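Local structure of putative capsid protein of prophage (Escherichia coli CFT073, 3BQW) at residues M87-E92 with R126-A131; I298-A303 with Y314-I319; P203-I208 with G285-K290; I161-P166 with P337-I342; K97-M102 with T114-R119. The protein probably serves as a major capsid protein, a prophage-encoded relative of the phage coat proteins that assemble into the shell of the virus head. One frame throughout, in Å; residues are numbered along the deposited sequence.

Following the chain from the N terminus, interaction 1 opens at 87-92 and closes on helix 113-146 at 126-131. Within that loop, interaction 5 folds 97-102 back onto an earlier turn of the same helix. Interaction 4 makes the longest closure, from 161-166 to 337-342, and two contacts in series lie within its span: interaction 3 joins 203-208 to 285-290, then interaction 2 ties 298-303 to strand 314-319. None of the loops cross. Interactions 1, 2 and 4 all reach the sheet that contains strand 327-338, while interaction 3 belongs to another sheet. Direct touches exist too: K90 packs on W318, R117 on N317, and N289 probably hydrogen-bonds D341.

Interaction 1. Residues M87-E92 with R126-A131; sequences MKPKHE and RRQINA
R127 comes first along the helix, with CG anti to its backbone N, so that its aliphatic part reaches H91: CD lies 3.3 Å from H91 CE1, the two side chains crossing at about a right angle. The guanidinium takes no part here; its NH1 bonds N124 one turn back. Q128 CG stands beside the backbone N (chi1 -74°) and the chain beyond is extended, which drives the amide between P89 and H91. NE2 meets the edge of the imidazole in its plane, 3.0 Å from H91 CD2, with amide and ring only 24° apart. This amide is held by strand 327-338, through V329 O and T331 OG1. This packing of long helix 113-146 on strand 90-92 is consistent with the spine helix and P-domain sheet of HK97-like capsid proteins. Nearer the helix, Q128 CG packs 4.1 Å from P89 CG, and Q128 CD sits 3.4 Å from P89 O. A131 follows a turn later, where M87, bent at chi3, brings CE to 4.1 Å from A131 O.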
# COMPACT_ATOMS: atom_id res chain seq x y z
N MET A 87 9.26 -11.00 -2.13
CA MET A 87 10.16 -9.88 -2.23
C MET A 87 11.39 -10.10 -1.33
O MET A 87 11.29 -10.64 -0.21
CB MET A 87 9.43 -8.59 -1.81
CG MET A 87 8.15 -8.24 -2.54
SD MET A 87 7.45 -6.64 -1.98
CE MET A 87 8.61 -5.65 -2.83
N LYS A 88 12.54 -9.66 -1.83
CA LYS A 88 13.78 -9.67 -1.06
C LYS A 88 14.80 -8.64 -1.54
O LYS A 88 15.92 -8.97 -1.88
CB LYS A 88 14.38 -11.08 -0.98
CG LYS A 88 14.63 -11.77 -2.30
CD LYS A 88 15.23 -13.13 -1.99
CE LYS A 88 15.55 -13.94 -3.24
NZ LYS A 88 16.48 -13.23 -4.15
N PRO A 89 14.42 -7.35 -1.51
CA PRO A 89 15.34 -6.31 -1.91
C PRO A 89 16.55 -6.29 -1.00
O PRO A 89 16.43 -6.52 0.22
CB PRO A 89 14.51 -5.04 -1.75
CG PRO A 89 13.47 -5.36 -0.78
CD PRO A 89 13.13 -6.78 -1.07
N LYS A 90 17.71 -6.07 -1.61
CA LYS A 90 18.95 -5.94 -0.86
C LYS A 90 19.71 -4.71 -1.31
O LYS A 90 19.47 -4.18 -2.40
CB LYS A 90 19.83 -7.19 -0.99
CG LYS A 90 20.45 -7.41 -2.35
CD LYS A 90 21.40 -8.57 -2.31
CE LYS A 90 21.92 -8.89 -3.70
NZ LYS A 90 22.89 -10.03 -3.65
N HIS A 91 20.62 -4.27 -0.46
CA HIS A 91 21.48 -3.13 -0.73
C HIS A 91 22.86 -3.44 -0.20
O HIS A 91 22.99 -4.11 0.83
CB HIS A 91 20.97 -1.89 0.01
CG HIS A 91 19.65 -1.36 -0.48
ND1 HIS A 91 19.54 -0.23 -1.26
CD2 HIS A 91 18.38 -1.79 -0.26
CE1 HIS A 91 18.26 -0.00 -1.52
NE2 HIS A 91 17.54 -0.95 -0.93
N GLU A 92 23.87 -2.93 -0.88
CA GLU A 92 25.24 -2.96 -0.39
C GLU A 92 25.44 -1.97 0.78
O GLU A 92 24.85 -0.87 0.80
CB GLU A 92 26.23 -2.67 -1.52
CG GLU A 92 27.69 -2.53 -1.03
CD GLU A 92 28.71 -2.25 -2.14
OE1 GLU A 92 28.34 -2.31 -3.33
OE2 GLU A 92 29.90 -1.97 -1.80
N ARG A 126 15.33 0.53 6.59
CA ARG A 126 14.18 1.43 6.47
C ARG A 126 13.73 1.60 5.03
O ARG A 126 12.55 1.68 4.75
CB ARG A 126 14.47 2.82 7.09
CG ARG A 126 14.50 2.83 8.62
CD ARG A 126 14.47 4.24 9.23
NE ARG A 126 15.36 5.21 8.59
CZ ARG A 126 16.64 5.39 8.88
NH1 ARG A 126 17.25 4.67 9.81
NH2 ARG A 126 17.34 6.30 8.22
N ARG A 127 14.68 1.68 4.12
CA ARG A 127 14.41 1.85 2.69
C ARG A 127 13.79 0.57 2.10
O ARG A 127 12.90 0.63 1.26
CB ARG A 127 15.75 2.21 2.04
CG ARG A 127 15.85 2.28 0.55
CD ARG A 127 17.31 2.72 0.18
NE ARG A 127 17.56 4.10 0.65
CZ ARG A 127 18.45 4.49 1.57
NH1 ARG A 127 19.29 3.64 2.18
NH2 ARG A 127 18.52 5.78 1.88
N GLN A 128 14.24 -0.59 2.58
CA GLN A 128 13.66 -1.87 2.15
C GLN A 128 12.21 -2.06 2.62
O GLN A 128 11.36 -2.50 1.87
CB GLN A 128 14.55 -3.03 2.58
CG GLN A 128 15.79 -3.12 1.75
CD GLN A 128 16.87 -3.96 2.38
OE1 GLN A 128 16.63 -4.67 3.36
NE2 GLN A 128 18.07 -3.88 1.83
N ILE A 129 11.91 -1.70 3.86
CA ILE A 129 10.53 -1.72 4.34
C ILE A 129 9.65 -0.73 3.56
O ILE A 129 8.52 -1.03 3.23
CB ILE A 129 10.45 -1.44 5.85
CG1 ILE A 129 11.17 -2.54 6.63
CG2 ILE A 129 9.00 -1.34 6.31
CD1 ILE A 129 10.65 -3.92 6.41
N ASN A 130 10.18 0.45 3.26
CA ASN A 130 9.45 1.42 2.49
C ASN A 130 9.07 0.83 1.14
O ASN A 130 8.00 1.11 0.64
CB ASN A 130 10.27 2.70 2.21
CG ASN A 130 10.42 3.62 3.43
OD1 ASN A 130 11.24 4.54 3.39
ND2 ASN A 130 9.65 3.40 4.49
N ALA A 131 9.98 0.08 0.53
CA ALA A 131 9.75 -0.49 -0.78
C ALA A 131 8.71 -1.62 -0.74
O ALA A 131 7.92 -1.78 -1.68
CB ALA A 131 11.04 -0.99 -1.38

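Interaction 2. Residues I298-A303 with Y314-I319; sequences IMDQEA and YPKNWI
A salt bridge between K316 NZ and D300 OD2, 2.9 Å long, ties the start of helix 301-305 to strand 314-319. D300 is the N-cap of that helix. With CG anti to the backbone N (chi1 -176°), OD2 also accepts two weak bonds from within its own segment, from the backbone N of E302 and from that of A303. One oxygen therefore serves three donors, the lysine approaching on the syn lone pair. K316 gets there by bending at chi3 and chi4, which lays CE 3.4 Å from D300 OD1; the lysine charge and the helix N-terminus would both favour an ionised aspartate. E302 CB passes 3.5 Å from K316 NZ, while the E302 carboxylate forms a salt bridge with R305 instead. Packing centres on Y314, whose strand pairs on with 327-338. I298 CG2 rests 3.7 Å from Y314 CB at the root of the ring. A303 makes a CH-pi contact farther out: its CB stands 3.6 Å from the Y314 ring centroid, 11° off the normal.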
# COMPACT_ATOMS: atom_id res chain seq x y z
N ILE A 298 8.14 -16.86 5.16
CA ILE A 298 9.49 -16.55 4.73
C ILE A 298 10.15 -17.86 4.29
O ILE A 298 10.02 -18.88 4.98
CB ILE A 298 10.29 -15.92 5.85
CG1 ILE A 298 9.56 -14.69 6.42
CG2 ILE A 298 11.69 -15.55 5.35
CD1 ILE A 298 9.52 -13.51 5.46
N MET A 299 10.81 -17.83 3.13
CA MET A 299 11.32 -19.04 2.49
C MET A 299 12.86 -19.16 2.52
O MET A 299 13.41 -20.17 2.08
CB MET A 299 10.77 -19.16 1.05
CG MET A 299 9.28 -19.56 0.99
SD MET A 299 8.78 -21.04 1.97
CE MET A 299 9.12 -22.32 0.75
N ASP A 300 13.52 -18.16 3.08
CA ASP A 300 14.97 -18.16 3.29
C ASP A 300 15.43 -19.34 4.17
O ASP A 300 14.85 -19.60 5.24
CB ASP A 300 15.38 -16.85 3.97
CG ASP A 300 16.88 -16.73 4.15
OD1 ASP A 300 17.59 -16.59 3.13
OD2 ASP A 300 17.34 -16.76 5.31
N GLN A 301 16.50 -20.03 3.73
CA GLN A 301 16.95 -21.21 4.45
C GLN A 301 17.25 -20.93 5.91
O GLN A 301 16.94 -21.76 6.76
CB GLN A 301 18.17 -21.89 3.79
CG GLN A 301 18.47 -23.25 4.46
CD GLN A 301 19.62 -24.04 3.83
OE1 GLN A 301 19.42 -24.87 2.93
NE2 GLN A 301 20.83 -23.81 4.33
N GLU A 302 17.84 -19.77 6.22
CA GLU A 302 18.19 -19.46 7.60
C GLU A 302 16.94 -19.16 8.41
O GLU A 302 16.87 -19.47 9.60
CB GLU A 302 19.18 -18.29 7.68
CG GLU A 302 19.60 -17.89 9.09
CD GLU A 302 20.49 -18.91 9.81
OE1 GLU A 302 20.98 -19.88 9.17
OE2 GLU A 302 20.71 -18.74 11.04
N ALA A 303 15.96 -18.55 7.76
CA ALA A 303 14.63 -18.40 8.35
C ALA A 303 14.04 -19.80 8.60
O ALA A 303 13.56 -20.09 9.70
CB ALA A 303 13.71 -17.56 7.45
N TYR A 314 11.74 -10.42 7.26
CA TYR A 314 12.88 -11.16 7.73
C TYR A 314 14.15 -10.53 7.16
O TYR A 314 14.48 -10.73 5.99
CB TYR A 314 12.78 -12.63 7.34
CG TYR A 314 13.82 -13.47 7.97
CD1 TYR A 314 13.60 -14.06 9.22
CD2 TYR A 314 15.04 -13.71 7.34
CE1 TYR A 314 14.58 -14.83 9.82
CE2 TYR A 314 15.99 -14.48 7.91
CZ TYR A 314 15.77 -15.04 9.15
OH TYR A 314 16.73 -15.82 9.72
N PRO A 315 14.85 -9.74 7.99
CA PRO A 315 16.07 -9.05 7.60
C PRO A 315 17.31 -9.91 7.79
O PRO A 315 17.38 -10.74 8.70
CB PRO A 315 16.06 -7.84 8.53
CG PRO A 315 15.48 -8.37 9.80
CD PRO A 315 14.46 -9.41 9.37
N LYS A 316 18.27 -9.74 6.88
CA LYS A 316 19.52 -10.48 6.91
C LYS A 316 20.63 -9.51 6.65
O LYS A 316 20.48 -8.63 5.81
CB LYS A 316 19.58 -11.54 5.80
CG LYS A 316 18.50 -12.61 5.83
CD LYS A 316 18.57 -13.53 4.58
CE LYS A 316 19.78 -14.50 4.59
NZ LYS A 316 19.82 -15.38 5.80
N ASN A 317 21.75 -9.67 7.34
CA ASN A 317 22.98 -8.92 7.04
C ASN A 317 24.11 -9.94 6.84
O ASN A 317 24.22 -10.88 7.61
CB ASN A 317 23.29 -7.94 8.18
CG ASN A 317 24.64 -7.19 8.01
OD1 ASN A 317 24.94 -6.60 6.96
ND2 ASN A 317 25.41 -7.18 9.07
N TRP A 318 24.91 -9.79 5.78
CA TRP A 318 26.03 -10.71 5.57
C TRP A 318 27.14 -10.03 4.79
O TRP A 318 26.91 -9.04 4.12
CB TRP A 318 25.59 -12.03 4.88
CG TRP A 318 25.30 -11.90 3.40
CD1 TRP A 318 26.15 -12.16 2.37
CD2 TRP A 318 24.07 -11.47 2.81
NE1 TRP A 318 25.53 -11.90 1.16
CE2 TRP A 318 24.25 -11.49 1.41
CE3 TRP A 318 22.83 -11.08 3.33
CZ2 TRP A 318 23.24 -11.12 0.52
CZ3 TRP A 318 21.82 -10.71 2.44
CH2 TRP A 318 22.04 -10.73 1.05
N ILE A 319 28.35 -10.57 4.95
CA ILE A 319 29.58 -10.09 4.30
C ILE A 319 30.10 -11.24 3.46
O ILE A 319 30.31 -12.34 3.96
CB ILE A 319 30.67 -9.71 5.31
CG1 ILE A 319 30.20 -8.59 6.26
CG2 ILE A 319 31.95 -9.28 4.59
CD1 ILE A 319 30.91 -8.62 7.61

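Interaction 3. Residues P203-I208 with G285-K290; sequences PANVMI and GNTNNK
Backbone bonds come first, and they form a classic beta bulge where strand 206-209 meets the end of strand 281-285. G285 O is gripped by two donors, N205 N at 2.9 Å and V206 N at 3.1 Å; the first lies in the carbonyl plane, the second above it. V206 O receives G285 N in return, a straighter bond at 169°, which completes the antiparallel pair. Apolar packing is slight: V206 CG1 touches T287 CG2 at 3.9 Å. Side-chain bonds carry the contact past the strand end. N205 holds CG in the crowded position between its backbone N and carbonyl carbon (chi1 76°), so its amide grasps T287 at two points: OD1 takes T287 N on a lone pair at 2.9 Å, and ND2 gives to T287 OG1 at 3.1 Å. N286 opens a type I turn running to N289 and also makes an Asx turn, its OD1 accepting from N288 N. N286 ND2 reaches P203 O at 2.8 Å, nearly linear at 178°, from above the carbonyl plane.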
# COMPACT_ATOMS: atom_id res chain seq x y z
N PRO A 203 -23.41 2.83 2.75
CA PRO A 203 -22.95 4.20 2.83
C PRO A 203 -21.45 4.34 2.58
O PRO A 203 -20.67 3.50 3.02
CB PRO A 203 -23.28 4.61 4.27
CG PRO A 203 -24.12 3.56 4.83
CD PRO A 203 -23.89 2.33 4.05
N ALA A 204 -21.06 5.40 1.90
CA ALA A 204 -19.67 5.77 1.81
C ALA A 204 -19.42 6.86 2.84
O ALA A 204 -20.19 7.82 2.94
CB ALA A 204 -19.33 6.27 0.40
N ASN A 205 -18.33 6.72 3.60
CA ASN A 205 -17.95 7.72 4.59
C ASN A 205 -16.57 8.34 4.33
O ASN A 205 -16.09 9.15 5.11
CB ASN A 205 -18.11 7.16 6.02
CG ASN A 205 -17.00 6.19 6.42
OD1 ASN A 205 -16.22 5.74 5.60
ND2 ASN A 205 -16.95 5.86 7.72
N VAL A 206 -15.94 7.96 3.23
CA VAL A 206 -14.67 8.54 2.82
C VAL A 206 -14.60 8.70 1.30
O VAL A 206 -15.04 7.83 0.55
CB VAL A 206 -13.46 7.73 3.40
CG1 VAL A 206 -13.38 6.30 2.81
CG2 VAL A 206 -12.16 8.52 3.22
N MET A 207 -14.12 9.87 0.85
CA MET A 207 -13.83 10.11 -0.56
C MET A 207 -12.34 10.47 -0.70
O MET A 207 -11.91 11.50 -0.20
CB MET A 207 -14.72 11.20 -1.17
CG MET A 207 -14.60 11.34 -2.71
SD MET A 207 -15.78 12.42 -3.59
CE MET A 207 -15.67 13.94 -2.72
N ILE A 208 -11.57 9.57 -1.32
CA ILE A 208 -10.16 9.75 -1.62
C ILE A 208 -9.97 10.15 -3.09
O ILE A 208 -10.46 9.47 -3.99
CB ILE A 208 -9.35 8.49 -1.32
CG1 ILE A 208 -9.64 8.00 0.11
CG2 ILE A 208 -7.86 8.78 -1.47
CD1 ILE A 208 -9.62 6.54 0.28
N GLY A 285 -15.44 4.93 -0.42
CA GLY A 285 -15.40 3.73 0.40
C GLY A 285 -15.91 3.97 1.81
O GLY A 285 -16.38 5.06 2.14
N ASN A 286 -15.80 2.93 2.62
CA ASN A 286 -16.27 2.95 4.02
C ASN A 286 -15.10 2.47 4.88
O ASN A 286 -14.59 1.37 4.69
CB ASN A 286 -17.53 2.10 4.21
CG ASN A 286 -18.25 2.37 5.55
OD1 ASN A 286 -17.70 2.10 6.62
ND2 ASN A 286 -19.45 2.92 5.49
N THR A 287 -14.67 3.32 5.81
CA THR A 287 -13.54 3.00 6.67
C THR A 287 -13.79 1.83 7.65
O THR A 287 -12.88 1.37 8.29
CB THR A 287 -13.11 4.25 7.48
OG1 THR A 287 -14.19 4.69 8.33
CG2 THR A 287 -12.66 5.38 6.54
N ASN A 288 -15.03 1.37 7.77
CA ASN A 288 -15.34 0.13 8.49
C ASN A 288 -15.07 -1.14 7.66
O ASN A 288 -15.12 -2.24 8.21
CB ASN A 288 -16.81 0.13 8.91
CG ASN A 288 -17.17 1.33 9.77
OD1 ASN A 288 -17.92 2.23 9.34
ND2 ASN A 288 -16.65 1.35 11.01
N ASN A 289 -14.82 -1.00 6.36
CA ASN A 289 -14.64 -2.14 5.43
C ASN A 289 -13.15 -2.52 5.43
O ASN A 289 -12.38 -2.18 4.51
CB ASN A 289 -15.15 -1.75 4.03
CG ASN A 289 -15.15 -2.91 3.03
OD1 ASN A 289 -15.34 -4.07 3.39
ND2 ASN A 289 -14.95 -2.57 1.77
N LYS A 290 -12.72 -3.16 6.50
CA LYS A 290 -11.29 -3.39 6.73
C LYS A 290 -10.92 -4.83 6.50
O LYS A 290 -11.41 -5.69 7.19
CB LYS A 290 -10.86 -3.06 8.16
CG LYS A 290 -11.13 -1.64 8.61
CD LYS A 290 -11.35 -1.69 10.09
CE LYS A 290 -11.35 -0.35 10.72
NZ LYS A 290 -12.11 -0.41 12.00

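Interaction 4. Residues I161-P166 with P337-I342; sequences IDWKIP and PVPADI
W163 and I342 bury the most surface here, with I165 third. The indole of W163 lies between two residues: P339 CD sits over the centre of its six-membered ring, 3.6 Å from the centroid in a CH-pi contact, while I161 CG2 covers the opposite face nearer the rim. V338 CG1 stands 4.1 Å from W163 CH2. The indole N-H is not left bare, since a water 2.8 Å from W163 NE1 accepts from it and donates to P337 O, also at 2.8 Å. With I342 CG1 anti to the backbone N (chi1 -154°), that branch lies 4.1 Å from W163 CB and 3.8 Å from I165 CG1; CG2, in the crowded position, comes 3.5 Å from W163 O. I165 crosses I342 at about a right angle, its CG1 only 3.4 Å from I342 O. The contact joins the end of strand 159-162, in the four-stranded antiparallel sheet, to the end of strand 327-338; A143 of helix 113-146 touches the indole, and V136 and L139 of that helix touch P337.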
# COMPACT_ATOMS: atom_id res chain seq x y z
N ILE A 161 -4.73 -11.93 -9.98
CA ILE A 161 -5.78 -12.12 -8.99
C ILE A 161 -6.90 -11.17 -9.35
O ILE A 161 -6.67 -9.97 -9.57
CB ILE A 161 -5.33 -11.76 -7.55
CG1 ILE A 161 -4.27 -12.73 -7.06
CG2 ILE A 161 -6.51 -11.79 -6.59
CD1 ILE A 161 -3.53 -12.21 -5.78
N ASP A 162 -8.12 -11.69 -9.37
CA ASP A 162 -9.30 -10.90 -9.64
C ASP A 162 -10.31 -11.11 -8.52
O ASP A 162 -10.83 -12.22 -8.32
CB ASP A 162 -9.88 -11.29 -11.00
CG ASP A 162 -11.03 -10.41 -11.42
OD1 ASP A 162 -11.32 -9.40 -10.74
OD2 ASP A 162 -11.64 -10.72 -12.47
N TRP A 163 -10.55 -10.04 -7.77
CA TRP A 163 -11.54 -10.02 -6.68
C TRP A 163 -12.96 -9.81 -7.20
O TRP A 163 -13.91 -9.85 -6.42
CB TRP A 163 -11.19 -8.93 -5.69
CG TRP A 163 -9.78 -9.06 -5.11
CD1 TRP A 163 -8.70 -8.26 -5.38
CD2 TRP A 163 -9.32 -10.07 -4.20
NE1 TRP A 163 -7.60 -8.71 -4.67
CE2 TRP A 163 -7.95 -9.81 -3.93
CE3 TRP A 163 -9.93 -11.17 -3.58
CZ2 TRP A 163 -7.19 -10.59 -3.07
CZ3 TRP A 163 -9.18 -11.95 -2.72
CH2 TRP A 163 -7.81 -11.66 -2.47
N LYS A 164 -13.08 -9.60 -8.51
CA LYS A 164 -14.36 -9.51 -9.24
C LYS A 164 -15.19 -8.36 -8.70
O LYS A 164 -16.29 -8.56 -8.17
CB LYS A 164 -15.16 -10.84 -9.20
CG LYS A 164 -14.46 -12.09 -9.80
CD LYS A 164 -14.86 -12.46 -11.23
CE LYS A 164 -14.69 -13.97 -11.53
NZ LYS A 164 -14.48 -14.28 -13.01
N ILE A 165 -14.67 -7.14 -8.81
CA ILE A 165 -15.46 -5.99 -8.40
C ILE A 165 -16.59 -5.82 -9.45
O ILE A 165 -16.35 -6.01 -10.64
CB ILE A 165 -14.58 -4.72 -8.21
CG1 ILE A 165 -15.29 -3.72 -7.29
CG2 ILE A 165 -14.18 -4.09 -9.55
CD1 ILE A 165 -14.55 -2.41 -7.06
N PRO A 166 -17.83 -5.57 -9.02
CA PRO A 166 -18.85 -5.33 -10.04
C PRO A 166 -18.46 -4.19 -11.00
O PRO A 166 -17.86 -3.22 -10.58
CB PRO A 166 -20.10 -4.99 -9.22
CG PRO A 166 -19.86 -5.67 -7.91
CD PRO A 166 -18.40 -5.48 -7.67
N PRO A 337 -2.42 -7.89 -0.11
CA PRO A 337 -3.66 -7.33 0.41
C PRO A 337 -4.88 -8.20 0.09
O PRO A 337 -5.00 -8.74 -1.01
CB PRO A 337 -3.77 -5.95 -0.25
CG PRO A 337 -2.49 -5.71 -0.88
CD PRO A 337 -1.75 -6.97 -1.05
N VAL A 338 -5.74 -8.39 1.09
CA VAL A 338 -6.96 -9.14 0.93
C VAL A 338 -8.09 -8.26 1.45
O VAL A 338 -8.08 -7.89 2.62
CB VAL A 338 -6.93 -10.47 1.72
CG1 VAL A 338 -8.24 -11.21 1.54
CG2 VAL A 338 -5.73 -11.33 1.27
N PRO A 339 -9.06 -7.93 0.58
CA PRO A 339 -10.11 -7.00 1.00
C PRO A 339 -11.14 -7.68 1.85
O PRO A 339 -11.25 -8.91 1.82
CB PRO A 339 -10.72 -6.54 -0.32
CG PRO A 339 -10.59 -7.74 -1.22
CD PRO A 339 -9.24 -8.37 -0.82
N ALA A 340 -11.88 -6.89 2.62
CA ALA A 340 -13.03 -7.40 3.33
C ALA A 340 -14.08 -7.60 2.26
O ALA A 340 -14.27 -8.71 1.82
CB ALA A 340 -13.48 -6.46 4.45
N ASP A 341 -14.73 -6.53 1.79
CA ASP A 341 -15.77 -6.63 0.76
C ASP A 341 -15.48 -5.63 -0.39
O ASP A 341 -15.66 -4.42 -0.23
CB ASP A 341 -17.14 -6.36 1.39
CG ASP A 341 -18.30 -6.61 0.44
OD1 ASP A 341 -18.10 -6.88 -0.75
OD2 ASP A 341 -19.45 -6.54 0.92
N ILE A 342 -15.03 -6.16 -1.54
CA ILE A 342 -14.66 -5.33 -2.70
C ILE A 342 -15.85 -4.56 -3.28
O ILE A 342 -15.69 -3.55 -3.96
CB ILE A 342 -13.96 -6.20 -3.82
CG1 ILE A 342 -13.02 -5.35 -4.69
CG2 ILE A 342 -15.00 -7.04 -4.65
CD1 ILE A 342 -11.68 -4.94 -3.98
O HOH W 1 -5.50 -7.32 -3.39

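Interaction 5. Residues K97-M102 with T114-R119; sequences KTIMRM and TYRRMR
The loop that leads into long helix 113-146, probably the spine helix of an HK97-like fold, doubles back over the helix's first turns, and I99 is the residue that lands between two arginines. I99 has CG1 anti to the carbonyl carbon, beside the backbone N (chi1 -67°), and CG2 anti to the backbone N, so each branch goes to a different guanidinium. CD1 settles over the centre of the R116 guanidinium, 3.6 Å from R116 CZ, and also presses on the root of that side chain at 3.5 Å from R116 CB. R116 makes this possible by running extended as far as CD and then bending at chi3 (61°), which curls its flat end back over the methyl. Its NH1 is bonded to L110 O and, at the edge of the group, to a water that also accepts from I99 N; K97 O lies 2.9 Å from R116 NH2. R119 is folded harder, bent at both chi2 (-67°) and chi3. I99 CG2 sits above one face of its guanidinium toward the rim, 3.7 Å from R119 NH1. That same nitrogen forms a salt bridge with E105 in the intervening loop, which probably steadies the group's rotation. R119 NH2 instead turns to the loop backbone, donating to M100 O at 3.1 Å and approaching nearly along the axis of the carbonyl.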
# COMPACT_ATOMS: atom_id res chain seq x y z
N LYS A 97 30.50 5.84 2.17
CA LYS A 97 29.49 6.89 2.00
C LYS A 97 29.67 8.01 3.05
O LYS A 97 30.10 7.76 4.17
CB LYS A 97 28.08 6.31 2.16
CG LYS A 97 27.60 5.30 1.09
CD LYS A 97 27.57 5.92 -0.27
CE LYS A 97 26.76 5.10 -1.27
NZ LYS A 97 26.65 5.86 -2.58
N THR A 98 29.32 9.23 2.67
CA THR A 98 29.13 10.32 3.64
C THR A 98 27.79 10.12 4.36
O THR A 98 26.76 9.99 3.72
CB THR A 98 29.16 11.67 2.96
OG1 THR A 98 30.31 11.71 2.11
CG2 THR A 98 29.23 12.82 3.98
N ILE A 99 27.83 10.03 5.68
CA ILE A 99 26.64 9.77 6.47
C ILE A 99 26.04 11.11 6.93
O ILE A 99 26.72 11.93 7.54
CB ILE A 99 26.93 8.84 7.68
CG1 ILE A 99 27.30 7.45 7.17
CG2 ILE A 99 25.73 8.76 8.60
CD1 ILE A 99 27.98 6.59 8.21
N MET A 100 24.79 11.33 6.56
CA MET A 100 24.07 12.53 6.92
C MET A 100 23.70 12.39 8.38
O MET A 100 23.09 11.39 8.76
CB MET A 100 22.81 12.65 6.07
CG MET A 100 22.09 13.98 6.15
SD MET A 100 20.55 13.96 5.21
CE MET A 100 21.23 13.59 3.61
N ARG A 101 24.10 13.32 9.21
CA ARG A 101 23.56 13.37 10.53
C ARG A 101 22.46 14.35 10.76
O ARG A 101 22.40 15.42 10.24
CB ARG A 101 24.61 13.49 11.59
CG ARG A 101 25.49 14.59 11.39
CD ARG A 101 25.95 15.14 12.67
NE ARG A 101 27.22 15.81 12.44
CZ ARG A 101 27.53 16.99 12.96
NH1 ARG A 101 26.68 17.60 13.75
NH2 ARG A 101 28.71 17.54 12.69
N MET A 102 21.54 13.92 11.58
CA MET A 102 20.41 14.71 11.91
C MET A 102 20.82 15.78 12.88
O MET A 102 21.70 15.60 13.66
CB MET A 102 19.31 13.81 12.41
CG MET A 102 19.33 12.40 11.72
SD MET A 102 19.43 12.33 9.92
CE MET A 102 17.80 11.79 9.67
N THR A 114 31.93 0.87 13.38
CA THR A 114 30.80 0.02 13.76
C THR A 114 29.53 0.84 13.77
O THR A 114 28.50 0.39 13.29
CB THR A 114 31.00 -0.58 15.17
OG1 THR A 114 32.02 -1.58 15.11
CG2 THR A 114 29.72 -1.21 15.71
N TYR A 115 29.62 2.04 14.35
CA TYR A 115 28.49 2.96 14.42
C TYR A 115 28.02 3.32 13.02
O TYR A 115 26.82 3.37 12.76
CB TYR A 115 28.87 4.24 15.17
CG TYR A 115 27.70 5.17 15.31
CD1 TYR A 115 26.75 4.97 16.32
CD2 TYR A 115 27.51 6.24 14.43
CE1 TYR A 115 25.65 5.82 16.44
CE2 TYR A 115 26.42 7.08 14.55
CZ TYR A 115 25.49 6.86 15.55
OH TYR A 115 24.40 7.71 15.69
N ARG A 116 28.98 3.54 12.13
CA ARG A 116 28.72 3.90 10.75
C ARG A 116 28.12 2.75 9.96
O ARG A 116 27.24 2.97 9.15
CB ARG A 116 30.00 4.36 10.07
CG ARG A 116 30.64 5.60 10.69
CD ARG A 116 31.99 5.81 10.08
NE ARG A 116 31.85 6.02 8.64
CZ ARG A 116 31.50 7.18 8.09
NH1 ARG A 116 31.27 8.24 8.87
NH2 ARG A 116 31.37 7.27 6.77
N ARG A 117 28.60 1.52 10.17
CA ARG A 117 27.99 0.37 9.51
C ARG A 117 26.54 0.25 9.97
O ARG A 117 25.65 0.06 9.14
CB ARG A 117 28.76 -0.94 9.77
CG ARG A 117 29.89 -1.23 8.76
CD ARG A 117 30.70 -2.50 9.11
NE ARG A 117 29.85 -3.70 9.14
CZ ARG A 117 29.33 -4.26 10.24
NH1 ARG A 117 29.62 -3.79 11.45
NH2 ARG A 117 28.57 -5.34 10.13
N MET A 118 26.32 0.43 11.27
CA MET A 118 24.98 0.36 11.85
C MET A 118 24.04 1.37 11.23
O MET A 118 22.90 1.05 10.94
CB MET A 118 24.99 0.62 13.36
CG MET A 118 25.76 -0.37 14.21
SD MET A 118 25.12 -2.02 14.23
CE MET A 118 23.39 -1.71 13.72
N ARG A 119 24.52 2.61 11.06
CA ARG A 119 23.75 3.65 10.38
C ARG A 119 23.36 3.26 8.97
O ARG A 119 22.24 3.52 8.54
CB ARG A 119 24.53 4.96 10.31
CG ARG A 119 24.79 5.61 11.65
CD ARG A 119 23.51 6.10 12.32
NE ARG A 119 22.71 7.00 11.47
CZ ARG A 119 22.95 8.30 11.29
NH1 ARG A 119 24.00 8.89 11.83
NH2 ARG A 119 22.14 9.01 10.53
O HOH W 2 30.55 10.81 7.03